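Long-range contacts in carboxylic ester hydrolase (Aspergillus niger, PDB 7K4O), which hydrolyses ester bonds, probably those of tannins with release of gallic acid, as a serine esterase of the tannase family: residues C10-K16 with D33-V39; Y57-A63 with V74-L80; Q87-T93 with Y113-M119; H155-S159 with F199-W203. One frame throughout, in Å; residues are numbered along the deposited sequence. Where two conformers were deposited one is given.

Contact 1: residues C10-K16 with D33-V39; sequences CTDSIVK and DSVTTEV. With NA (sodium ion), chain R; NAG (2-acetamido-2-deoxy-beta-D-glucopyranose), chain C.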
# COMPACT_ATOMS: atom_id res chain seq x y z
N CYS A 10 31.09 -11.23 6.80
CA CYS A 10 30.21 -12.10 6.00
C CYS A 10 30.72 -13.54 6.02
O CYS A 10 31.18 -14.05 4.95
CB CYS A 10 30.09 -11.53 4.61
SG CYS A 10 28.64 -12.19 3.74
N THR A 11 30.60 -14.20 7.15
CA THR A 11 30.94 -15.61 7.30
C THR A 11 29.87 -16.31 8.11
O THR A 11 29.21 -15.68 8.98
CB THR A 11 32.30 -15.82 7.98
OG1 THR A 11 32.16 -15.68 9.40
CG2 THR A 11 33.36 -14.87 7.44
N ASP A 12 29.73 -17.61 7.91
CA ASP A 12 28.72 -18.37 8.65
C ASP A 12 29.04 -18.29 10.14
O ASP A 12 28.10 -18.19 10.94
CB ASP A 12 28.68 -19.82 8.18
CG ASP A 12 28.05 -20.07 6.83
OD1 ASP A 12 27.52 -19.12 6.22
OD2 ASP A 12 28.10 -21.26 6.40
N SER A 13 30.31 -18.35 10.53
CA SER A 13 30.71 -18.35 11.95
C SER A 13 30.27 -17.05 12.63
O SER A 13 29.75 -17.13 13.76
CB SER A 13 32.20 -18.59 12.06
OG SER A 13 32.44 -19.95 11.74
N ILE A 14 30.50 -15.92 11.98
CA ILE A 14 30.16 -14.59 12.57
C ILE A 14 28.63 -14.50 12.74
O ILE A 14 28.14 -14.11 13.82
CB ILE A 14 30.72 -13.43 11.73
CG1 ILE A 14 32.24 -13.39 11.85
CG2 ILE A 14 30.05 -12.13 12.11
CD1 ILE A 14 32.77 -12.90 13.19
N VAL A 15 27.90 -14.90 11.73
CA VAL A 15 26.41 -14.76 11.80
C VAL A 15 25.83 -15.76 12.78
O VAL A 15 24.96 -15.40 13.62
CB VAL A 15 25.80 -14.88 10.40
CG1 VAL A 15 24.29 -15.02 10.49
CG2 VAL A 15 26.18 -13.71 9.57
N LYS A 16 26.30 -17.00 12.79
CA LYS A 16 25.77 -17.98 13.74
C LYS A 16 26.01 -17.52 15.18
O LYS A 16 25.11 -17.66 16.03
CB LYS A 16 26.45 -19.34 13.55
CG LYS A 16 25.91 -20.15 12.40
CD LYS A 16 26.69 -21.45 12.20
CE LYS A 16 26.31 -22.14 10.90
NZ LYS A 16 26.95 -23.48 10.84
N ASP A 33 22.22 -24.19 12.03
CA ASP A 33 22.90 -24.86 10.89
C ASP A 33 22.38 -24.42 9.55
O ASP A 33 23.00 -24.77 8.54
CB ASP A 33 22.72 -26.38 10.94
CG ASP A 33 23.35 -27.03 12.16
OD1 ASP A 33 24.24 -26.41 12.76
OD2 ASP A 33 22.91 -28.16 12.50
N SER A 34 21.25 -23.70 9.48
CA SER A 34 20.62 -23.29 8.24
C SER A 34 21.26 -22.01 7.72
O SER A 34 20.86 -21.59 6.67
CB SER A 34 19.11 -23.09 8.40
OG SER A 34 18.86 -21.96 9.25
N VAL A 35 22.11 -21.35 8.50
CA VAL A 35 22.72 -20.05 8.08
C VAL A 35 23.43 -20.16 6.73
O VAL A 35 24.25 -21.12 6.56
CB VAL A 35 23.66 -19.48 9.16
CG1 VAL A 35 24.48 -18.35 8.57
CG2 VAL A 35 22.85 -19.00 10.37
N THR A 36 23.15 -19.23 5.85
CA THR A 36 23.91 -18.96 4.61
C THR A 36 24.41 -17.52 4.68
O THR A 36 23.68 -16.64 5.20
CB THR A 36 23.09 -19.18 3.34
OG1 THR A 36 22.03 -18.21 3.25
CG2 THR A 36 22.51 -20.58 3.27
N THR A 37 25.59 -17.28 4.14
CA THR A 37 26.16 -15.92 4.01
C THR A 37 26.77 -15.80 2.63
O THR A 37 27.38 -16.78 2.14
CB THR A 37 27.19 -15.59 5.10
OG1 THR A 37 28.25 -16.56 5.03
CG2 THR A 37 26.58 -15.59 6.49
N GLU A 38 26.62 -14.66 2.04
CA GLU A 38 27.14 -14.38 0.71
C GLU A 38 27.47 -12.90 0.57
O GLU A 38 26.60 -12.03 0.74
CB GLU A 38 26.10 -14.79 -0.31
CG GLU A 38 26.56 -14.48 -1.66
CD GLU A 38 25.57 -14.87 -2.73
OE1 GLU A 38 24.37 -15.05 -2.45
OE2 GLU A 38 26.05 -14.95 -3.84
N VAL A 39 28.72 -12.58 0.24
CA VAL A 39 29.11 -11.20 -0.12
C VAL A 39 28.55 -10.78 -1.46
O VAL A 39 28.73 -11.53 -2.45
CB VAL A 39 30.64 -11.01 -0.09
CG1 VAL A 39 31.02 -9.64 -0.60
CG2 VAL A 39 31.20 -11.26 1.28
NA NA R . 29.39 -18.07 3.25
C1 NAG C . 20.80 -14.62 -0.92
C2 NAG C . 20.61 -14.63 -2.43
C3 NAG C . 19.52 -15.66 -2.74
C4 NAG C . 19.86 -16.96 -2.17
C5 NAG C . 20.15 -16.85 -0.67
C6 NAG C . 20.58 -18.11 0.00
C7 NAG C . 21.17 -12.51 -3.50
C8 NAG C . 20.63 -11.28 -4.02
N2 NAG C . 20.23 -13.36 -2.94
O3 NAG C . 19.36 -15.71 -4.15
O4 NAG C . 18.70 -17.78 -2.27
O5 NAG C . 21.16 -15.87 -0.46
O6 NAG C . 21.66 -18.79 -0.65
O7 NAG C . 22.35 -12.77 -3.49
O HOH W 1 30.32 -15.57 2.85
O HOH W 2 27.07 -19.68 3.44
O HOH W 3 26.35 -22.00 4.46
O HOH W 4 30.85 -18.74 5.39

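Contact 2: residues Y57-A63 with V74-L80; sequences YCNVTFA and VLLEIWL. With NAG (2-acetamido-2-deoxy-beta-D-glucopyranose), chain C.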
# COMPACT_ATOMS: atom_id res chain seq x y z
N TYR A 57 27.00 -5.58 0.41
CA TYR A 57 26.35 -6.16 1.61
C TYR A 57 26.64 -7.62 1.75
O TYR A 57 27.13 -8.29 0.82
CB TYR A 57 24.84 -5.86 1.56
CG TYR A 57 24.12 -6.40 0.35
CD1 TYR A 57 24.03 -5.65 -0.80
CD2 TYR A 57 23.55 -7.67 0.37
CE1 TYR A 57 23.39 -6.14 -1.94
CE2 TYR A 57 22.89 -8.16 -0.75
CZ TYR A 57 22.84 -7.41 -1.90
OH TYR A 57 22.19 -7.94 -2.99
N CYS A 58 26.30 -8.13 2.91
CA CYS A 58 26.27 -9.54 3.26
C CYS A 58 24.84 -10.02 3.15
O CYS A 58 24.01 -9.56 3.96
CB CYS A 58 26.80 -9.78 4.65
SG CYS A 58 26.93 -11.53 5.03
N ASN A 59 24.59 -10.92 2.21
CA ASN A 59 23.25 -11.55 2.09
C ASN A 59 23.20 -12.73 3.04
O ASN A 59 23.86 -13.77 2.78
CB ASN A 59 23.01 -11.93 0.64
CG ASN A 59 21.82 -12.85 0.42
OD1 ASN A 59 20.88 -12.81 1.21
ND2 ASN A 59 21.91 -13.73 -0.60
N VAL A 60 22.33 -12.67 4.05
CA VAL A 60 22.18 -13.71 5.09
C VAL A 60 20.80 -14.37 4.93
O VAL A 60 19.81 -13.64 4.81
CB VAL A 60 22.28 -13.12 6.51
CG1 VAL A 60 22.05 -14.17 7.57
CG2 VAL A 60 23.64 -12.45 6.70
N THR A 61 20.76 -15.68 4.97
CA THR A 61 19.46 -16.37 5.20
C THR A 61 19.59 -17.36 6.32
O THR A 61 20.66 -17.90 6.60
CB THR A 61 18.82 -17.04 3.97
OG1 THR A 61 19.47 -18.30 3.73
CG2 THR A 61 18.78 -16.15 2.77
N PHE A 62 18.47 -17.67 6.97
CA PHE A 62 18.38 -18.76 7.94
C PHE A 62 16.90 -19.06 8.21
O PHE A 62 16.02 -18.31 7.77
CB PHE A 62 19.10 -18.45 9.24
CG PHE A 62 18.63 -17.21 9.95
CD1 PHE A 62 19.20 -15.99 9.63
CD2 PHE A 62 17.62 -17.25 10.88
CE1 PHE A 62 18.77 -14.83 10.25
CE2 PHE A 62 17.22 -16.09 11.55
CZ PHE A 62 17.76 -14.88 11.20
N ALA A 63 16.69 -20.21 8.84
CA ALA A 63 15.34 -20.75 9.10
C ALA A 63 15.08 -20.76 10.59
O ALA A 63 15.98 -20.92 11.43
CB ALA A 63 15.24 -22.16 8.53
N VAL A 74 10.04 -21.17 8.76
CA VAL A 74 10.04 -19.77 8.31
C VAL A 74 11.47 -19.44 7.86
O VAL A 74 12.42 -19.82 8.55
CB VAL A 74 9.58 -18.84 9.43
CG1 VAL A 74 9.50 -17.42 8.93
CG2 VAL A 74 8.24 -19.27 10.05
N LEU A 75 11.62 -18.79 6.74
CA LEU A 75 12.92 -18.30 6.25
C LEU A 75 12.94 -16.76 6.42
O LEU A 75 12.02 -16.06 6.01
CB LEU A 75 13.12 -18.65 4.78
CG LEU A 75 13.02 -20.13 4.49
CD1 LEU A 75 13.16 -20.39 3.02
CD2 LEU A 75 14.04 -20.92 5.27
N LEU A 76 14.08 -16.26 6.88
CA LEU A 76 14.37 -14.83 6.85
C LEU A 76 15.55 -14.58 5.92
O LEU A 76 16.46 -15.42 5.82
CB LEU A 76 14.70 -14.34 8.26
CG LEU A 76 13.64 -14.53 9.33
CD1 LEU A 76 14.09 -13.87 10.62
CD2 LEU A 76 12.29 -13.97 8.89
N GLU A 77 15.52 -13.44 5.28
CA GLU A 77 16.66 -12.96 4.48
C GLU A 77 16.97 -11.55 4.98
O GLU A 77 16.08 -10.71 4.98
CB GLU A 77 16.39 -12.97 2.98
CG GLU A 77 17.57 -12.45 2.15
CD GLU A 77 17.50 -12.82 0.66
OE1 GLU A 77 17.83 -12.00 -0.19
OE2 GLU A 77 16.96 -13.94 0.39
N ILE A 78 18.24 -11.32 5.34
CA ILE A 78 18.66 -10.04 5.93
C ILE A 78 19.94 -9.63 5.19
O ILE A 78 20.84 -10.46 5.07
CB ILE A 78 18.89 -10.20 7.45
CG1 ILE A 78 17.56 -10.52 8.17
CG2 ILE A 78 19.51 -8.94 8.05
CD1 ILE A 78 17.72 -10.89 9.63
N TRP A 79 19.96 -8.41 4.71
CA TRP A 79 21.17 -7.84 4.09
C TRP A 79 21.85 -6.95 5.11
O TRP A 79 21.24 -5.97 5.54
CB TRP A 79 20.83 -7.10 2.84
CG TRP A 79 20.28 -7.93 1.71
CD1 TRP A 79 19.99 -9.27 1.70
CD2 TRP A 79 19.95 -7.43 0.41
NE1 TRP A 79 19.49 -9.62 0.46
CE2 TRP A 79 19.41 -8.51 -0.33
CE3 TRP A 79 20.00 -6.17 -0.18
CZ2 TRP A 79 18.99 -8.35 -1.65
CZ3 TRP A 79 19.57 -6.00 -1.48
CH2 TRP A 79 19.06 -7.09 -2.20
N LEU A 80 23.12 -7.25 5.38
CA LEU A 80 23.95 -6.50 6.37
C LEU A 80 24.94 -5.60 5.66
O LEU A 80 25.76 -6.07 4.87
CB LEU A 80 24.69 -7.51 7.23
CG LEU A 80 23.88 -8.49 8.05
CD1 LEU A 80 24.79 -9.47 8.75
CD2 LEU A 80 23.01 -7.78 9.09
C1 NAG C . 20.80 -14.62 -0.92
C2 NAG C . 20.61 -14.63 -2.43
C3 NAG C . 19.52 -15.66 -2.74
C4 NAG C . 19.86 -16.96 -2.17
C5 NAG C . 20.15 -16.85 -0.67
C6 NAG C . 20.58 -18.11 0.00
C7 NAG C . 21.17 -12.51 -3.50
C8 NAG C . 20.63 -11.28 -4.02
N2 NAG C . 20.23 -13.36 -2.94
O3 NAG C . 19.36 -15.71 -4.15
O4 NAG C . 18.70 -17.78 -2.27
O5 NAG C . 21.16 -15.87 -0.46
O6 NAG C . 21.66 -18.79 -0.65
O7 NAG C . 22.35 -12.77 -3.49

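Contact 3: residues Q87-T93 with Y113-M119; sequences QNRWLST and YGAASGM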
# COMPACT_ATOMS: atom_id res chain seq x y z
N GLN A 87 24.98 2.17 10.17
CA GLN A 87 24.64 3.45 10.86
C GLN A 87 23.58 3.22 11.94
O GLN A 87 22.75 4.15 12.14
CB GLN A 87 24.22 4.48 9.82
CG GLN A 87 25.42 4.82 8.95
CD GLN A 87 25.39 6.09 8.16
OE1 GLN A 87 24.39 6.51 7.61
NE2 GLN A 87 26.56 6.68 8.03
N ASN A 88 23.59 2.09 12.61
CA ASN A 88 22.73 1.86 13.78
C ASN A 88 21.26 1.96 13.32
O ASN A 88 20.42 2.53 14.04
CB ASN A 88 23.01 2.80 14.97
CG ASN A 88 24.34 2.52 15.64
OD1 ASN A 88 25.12 1.69 15.15
ND2 ASN A 88 24.52 3.06 16.84
N ARG A 89 20.95 1.29 12.20
CA ARG A 89 19.59 1.27 11.66
C ARG A 89 19.19 -0.16 11.33
O ARG A 89 20.02 -0.95 10.86
CB ARG A 89 19.47 2.19 10.44
CG ARG A 89 19.72 3.66 10.77
CD ARG A 89 19.71 4.56 9.51
NE ARG A 89 20.04 5.93 9.90
CZ ARG A 89 20.96 6.69 9.33
NH1 ARG A 89 21.60 6.27 8.26
NH2 ARG A 89 21.26 7.87 9.88
N TRP A 90 17.89 -0.40 11.47
CA TRP A 90 17.20 -1.63 11.02
C TRP A 90 16.08 -1.18 10.07
O TRP A 90 15.36 -0.23 10.42
CB TRP A 90 16.63 -2.40 12.22
CG TRP A 90 15.66 -3.46 11.80
CD1 TRP A 90 14.30 -3.36 11.76
CD2 TRP A 90 15.97 -4.76 11.27
NE1 TRP A 90 13.74 -4.53 11.27
CE2 TRP A 90 14.75 -5.39 10.93
CE3 TRP A 90 17.16 -5.45 11.01
CZ2 TRP A 90 14.67 -6.66 10.39
CZ3 TRP A 90 17.10 -6.71 10.43
CH2 TRP A 90 15.87 -7.31 10.10
N LEU A 91 15.89 -1.88 8.97
CA LEU A 91 14.73 -1.68 8.10
C LEU A 91 14.02 -3.02 7.88
O LEU A 91 14.60 -3.94 7.26
CB LEU A 91 15.14 -1.10 6.74
CG LEU A 91 13.96 -0.87 5.81
CD1 LEU A 91 13.08 0.21 6.33
CD2 LEU A 91 14.42 -0.55 4.37
N SER A 92 12.77 -3.08 8.33
CA SER A 92 11.83 -4.15 7.91
C SER A 92 11.23 -3.76 6.55
O SER A 92 10.89 -2.63 6.34
CB SER A 92 10.71 -4.34 8.96
OG SER A 92 11.17 -5.03 10.10
N THR A 93 11.00 -4.76 5.69
CA THR A 93 10.38 -4.61 4.37
C THR A 93 9.31 -5.69 4.24
O THR A 93 9.37 -6.69 4.96
CB THR A 93 11.39 -4.72 3.22
OG1 THR A 93 11.85 -6.07 3.16
CG2 THR A 93 12.56 -3.76 3.41
N TYR A 113 21.16 3.25 3.17
CA TYR A 113 21.15 4.18 4.33
C TYR A 113 21.80 3.53 5.55
O TYR A 113 21.57 3.98 6.68
CB TYR A 113 19.73 4.67 4.58
CG TYR A 113 19.24 5.59 3.51
CD1 TYR A 113 19.70 6.90 3.39
CD2 TYR A 113 18.43 5.12 2.50
CE1 TYR A 113 19.30 7.70 2.33
CE2 TYR A 113 18.07 5.91 1.42
CZ TYR A 113 18.50 7.22 1.32
OH TYR A 113 18.12 8.04 0.28
N GLY A 114 22.64 2.52 5.37
CA GLY A 114 23.38 1.86 6.45
C GLY A 114 22.51 1.09 7.41
O GLY A 114 22.89 0.92 8.59
N ALA A 115 21.37 0.57 6.91
CA ALA A 115 20.46 -0.27 7.72
C ALA A 115 20.62 -1.72 7.36
O ALA A 115 20.58 -2.08 6.16
CB ALA A 115 19.04 0.17 7.54
N ALA A 116 20.76 -2.56 8.38
CA ALA A 116 20.46 -3.99 8.27
C ALA A 116 19.01 -4.08 7.80
O ALA A 116 18.15 -3.42 8.39
CB ALA A 116 20.74 -4.71 9.57
N SER A 117 18.75 -4.81 6.73
CA SER A 117 17.45 -4.78 6.03
C SER A 117 16.90 -6.20 5.90
O SER A 117 17.64 -7.11 5.51
CB SER A 117 17.62 -4.16 4.66
OG SER A 117 18.15 -2.82 4.77
N GLY A 118 15.67 -6.42 6.32
CA GLY A 118 15.12 -7.78 6.40
C GLY A 118 13.80 -7.99 5.70
O GLY A 118 12.98 -7.07 5.55
N MET A 119 13.59 -9.25 5.32
CA MET A 119 12.28 -9.72 4.84
C MET A 119 12.05 -11.15 5.32
O MET A 119 12.99 -11.86 5.71
CB MET A 119 12.22 -9.65 3.32
CG MET A 119 13.12 -10.65 2.63
SD MET A 119 13.02 -10.26 0.81
CE MET A 119 13.98 -11.61 0.21

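Contact 4: residues H155-S159 with F199-W203; sequences HRELS and FGDEW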
# COMPACT_ATOMS: atom_id res chain seq x y z
N HIS A 155 5.75 -10.47 10.72
CA HIS A 155 6.52 -9.20 10.80
C HIS A 155 6.99 -8.92 12.23
O HIS A 155 8.12 -8.41 12.43
CB HIS A 155 5.73 -8.04 10.25
CG HIS A 155 5.93 -7.86 8.80
ND1 HIS A 155 7.18 -7.46 8.28
CD2 HIS A 155 5.12 -8.11 7.75
CE1 HIS A 155 7.08 -7.45 6.96
NE2 HIS A 155 5.83 -7.82 6.61
N ARG A 156 6.20 -9.29 13.22
CA ARG A 156 6.63 -9.17 14.63
C ARG A 156 7.90 -10.00 14.85
O ARG A 156 8.87 -9.50 15.48
CB ARG A 156 5.47 -9.61 15.52
CG ARG A 156 5.78 -9.60 17.00
CD ARG A 156 6.29 -8.29 17.44
NE ARG A 156 6.30 -8.27 18.91
CZ ARG A 156 6.85 -7.28 19.62
NH1 ARG A 156 7.34 -6.21 19.02
NH2 ARG A 156 6.83 -7.33 20.93
N GLU A 157 7.89 -11.27 14.39
CA GLU A 157 9.02 -12.19 14.56
C GLU A 157 10.26 -11.66 13.81
O GLU A 157 11.37 -11.72 14.37
CB GLU A 157 8.61 -13.58 14.11
CG GLU A 157 7.60 -14.24 15.04
CD GLU A 157 6.88 -15.48 14.52
OE1 GLU A 157 7.18 -15.94 13.39
OE2 GLU A 157 6.02 -16.00 15.29
N LEU A 158 10.06 -11.22 12.58
CA LEU A 158 11.16 -10.66 11.76
C LEU A 158 11.82 -9.50 12.52
O LEU A 158 13.06 -9.45 12.59
CB LEU A 158 10.67 -10.23 10.38
CG LEU A 158 11.62 -9.36 9.53
CD1 LEU A 158 12.96 -10.03 9.30
CD2 LEU A 158 10.94 -8.94 8.25
N SER A 159 11.03 -8.57 13.03
CA SER A 159 11.64 -7.42 13.74
C SER A 159 12.37 -7.90 14.98
O SER A 159 13.53 -7.44 15.23
CB SER A 159 10.62 -6.38 14.07
OG SER A 159 10.14 -5.78 12.88
N PHE A 199 2.19 -3.01 18.33
CA PHE A 199 3.52 -3.13 18.99
C PHE A 199 4.18 -1.75 18.98
O PHE A 199 4.77 -1.34 17.94
CB PHE A 199 4.37 -4.19 18.32
CG PHE A 199 3.70 -5.52 18.14
CD1 PHE A 199 3.33 -6.28 19.24
CD2 PHE A 199 3.39 -6.00 16.88
CE1 PHE A 199 2.66 -7.48 19.08
CE2 PHE A 199 2.74 -7.19 16.70
CZ PHE A 199 2.36 -7.93 17.81
N GLY A 200 4.05 -1.06 20.09
CA GLY A 200 4.39 0.37 20.15
C GLY A 200 5.86 0.66 19.92
O GLY A 200 6.17 1.73 19.35
N ASP A 201 6.74 -0.23 20.33
CA ASP A 201 8.19 0.09 20.19
C ASP A 201 8.90 -0.84 19.21
O ASP A 201 10.14 -0.82 19.21
CB ASP A 201 8.88 0.09 21.54
CG ASP A 201 8.58 -1.15 22.33
OD1 ASP A 201 8.59 -2.25 21.73
OD2 ASP A 201 8.21 -1.00 23.52
N GLU A 202 8.21 -1.52 18.31
CA GLU A 202 8.88 -2.34 17.29
C GLU A 202 9.69 -1.42 16.35
O GLU A 202 10.84 -1.75 16.04
CB GLU A 202 7.81 -3.13 16.54
CG GLU A 202 8.35 -3.97 15.41
CD GLU A 202 7.32 -4.91 14.78
OE1 GLU A 202 6.40 -5.26 15.50
OE2 GLU A 202 7.53 -5.34 13.66
N TRP A 203 9.10 -0.32 15.91
CA TRP A 203 9.75 0.63 15.00
C TRP A 203 9.66 2.05 15.54
O TRP A 203 8.60 2.46 16.08
CB TRP A 203 9.15 0.60 13.60
CG TRP A 203 9.16 -0.74 12.94
CD1 TRP A 203 10.14 -1.69 12.93
CD2 TRP A 203 8.07 -1.29 12.18
NE1 TRP A 203 9.74 -2.78 12.16
CE2 TRP A 203 8.47 -2.56 11.73
CE3 TRP A 203 6.80 -0.82 11.82
CZ2 TRP A 203 7.68 -3.36 10.91
CZ3 TRP A 203 6.01 -1.61 11.01
CH2 TRP A 203 6.44 -2.85 10.55
O HOH W 5 9.20 -4.42 20.44

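Contact 1: residues C10-K16 with D33-V39
Thr37 OG1 donates to Asp12 OD1 at 2.9 Å. A sodium ion is coordinated by Thr37 OG1 and Thr37 O, each at 2.6 Å. Waters 1, 2 and 4 complete the observed sodium ligands and tie the ion to both segments: water 1 donates to Cys10 O, water 4 accepts from Asp12 N, and water 2 bridges Asp12 OD1 and Thr37 N. Water 3 links Asp12 OD2 to Val35 O. The helix start is fixed separately by Thr11, the N-cap, whose OG1 accepts from Ile14 N at 3.1 Å. Next to these polar links, Val15 CG1 packs on Val35 CG1 at 3.8 Å and Val15 CG2 on Thr37 CG2 at 3.6 Å, while the aliphatic part of Lys16 lies along Val35. Cys10 CB meets Val39 CG2 at 3.5 Å. Helix 12-18 thus lies against strand 28-47, an outermost strand of the large mixed sheet, and Val15 also reaches Val60 on the adjoining strand 50-66, to which Cys10 is joined by its disulfide with Cys58.

Contact 2: residues Y57-A63 with V74-L80
Tyr57 lays its ring over the six-membered ring of Trp79 in an offset stack, with centroids 4.0 Å apart and planes only 11° from parallel; the closest atoms, Tyr57 CE2 and Trp79 CD2, are 3.2 Å apart. The indole is held from its other end by Glu77, whose OE1 accepts from Trp79 NE1 at 3.0 Å. Next along the same face comes Asn59, which carries an N-linked glycan through a 1.5 Å bond from Asn59 ND2 to NAG C1. Thr61 CG2 approaches NAG C5 and Tyr57 OH approaches NAG C8, each at 3.8 Å, so the first sugar lies along this face.

The two segments are the arms of an antiparallel beta hairpin formed by strands 50-66 and 74-81. Cys58 with Leu80, Val60 with Ile78 and Phe62 with Leu76 are hydrogen-bonded pairs, each with two backbone bonds; Cys58 N lies 2.9 Å from Leu80 O. The longest of the six is 3.2 Å, from Phe62 N to Leu76 O. The pairs between them are non-hydrogen-bonded, bringing Thr61 CA to 3.2 Å from Leu76 O.

The face bearing Cys58, Val60, Phe62, Leu76, Ile78 and Leu80 is apolar. Val60 CG2 meets Leu80 CD1 at 3.8 Å, and Phe62 CZ meets Leu76 CD1 at 3.9 Å, with Leu76 CB over the ring. Helix 144-169 packs here, touching Phe62 and Leu76 through Ile161 and Ile78 through Leu165.

Contact 3: residues Q87-T93 with Y113-M119
Backbone bonding between the parallel strands alternates in the expected way: Leu91 N donates to Ala116 O at 2.8 Å and Leu91 O accepts from Gly118 N at 2.9 Å, preceded by a weak bond from Ala116 N to Arg89 O. Gly118 O is used twice, by Thr93 N at 3.0 Å and Thr93 OG1 at 2.8 Å. At the start of the strands, Gln87 N reaches Gly114 O at 2.9 Å, and the Arg89 side chain reaches back, NH1 donating to Tyr113 O at 2.8 Å; Arg89 NE goes to Glu490 in a salt bridge. Trp90 NE1 is met by Ser92 OG at 2.9 Å, and Ser117 OG donates to Ala115 O at 2.9 Å. A side chain at Gly118 would collide with the Trp90 indole, whose CH2 is 3.8 Å from Gly118 CA. Gly114, at positive phi, is the C-prime residue of a Schellman motif ending helix 108-111. Strand 89-93, that helix and strand 115-120 form a beta-alpha-beta unit, consistent with the alpha/beta-hydrolase clan to which tannases belong.

Contact 4: residues H155-S159 with F199-W203
This is a mainly polar contact between a long helix, 144-169, and the loop that leads from helix 187-196 into strand 205-209. Phe199 to Glu202 form a type I turn. Arg156 lays its guanidinium flat on the Phe199 ring, centres 4.2 Å apart and planes at 2°, an off-centre cation-pi stack; Arg156 CD adds a CH-pi contact, 3.6 Å from the ring centroid. The charge faces Glu202 through a long salt bridge, 3.8 Å from Arg156 NH1 to Glu202 OE1, and water 5 joins Arg156 NH1 to Asp201 OD1. One helical turn on, Ser159 OG donates to Glu202 OE2 at 2.8 Å and accepts a weak bond from Trp203 NE1 at 3.1 Å, so the two carboxylate oxygens of Glu202 serve different helix side chains. Ser159 OG also bonds to Ser92 on strand 89-93. Helix 187-196 packs alongside, with His155 hydrogen-bonded to Glu191 and Gln195 touching His155, Arg156 and Trp203, whose ring stacks on Tyr182 of strand 179-185.

How the contacts relate
Contacts 1, 2 and 3 follow the mixed sheet inward from its edge. Contact 1 is partly buried, and water and sodium mediate much of its chemistry; contacts 2 and 3 are buried and rest on strand-to-strand backbone bonding, antiparallel in the first and parallel in the second. Contacts 1 and 2 share the Cys10-Cys58 disulfide and the Thr36-Thr61 hydroxyl pair. Contact 2 passes to contact 3 where Trp79 N approaches Ser117 O (2.8 Å) and Glu77 O approaches Met119 N (2.9 Å), probable hydrogen bonds. Contact 4, also buried, instead joins a helix to a loop through charged and aromatic side chains; Leu158 of its helix packs on Leu76 and Met119, touching both sheet contacts.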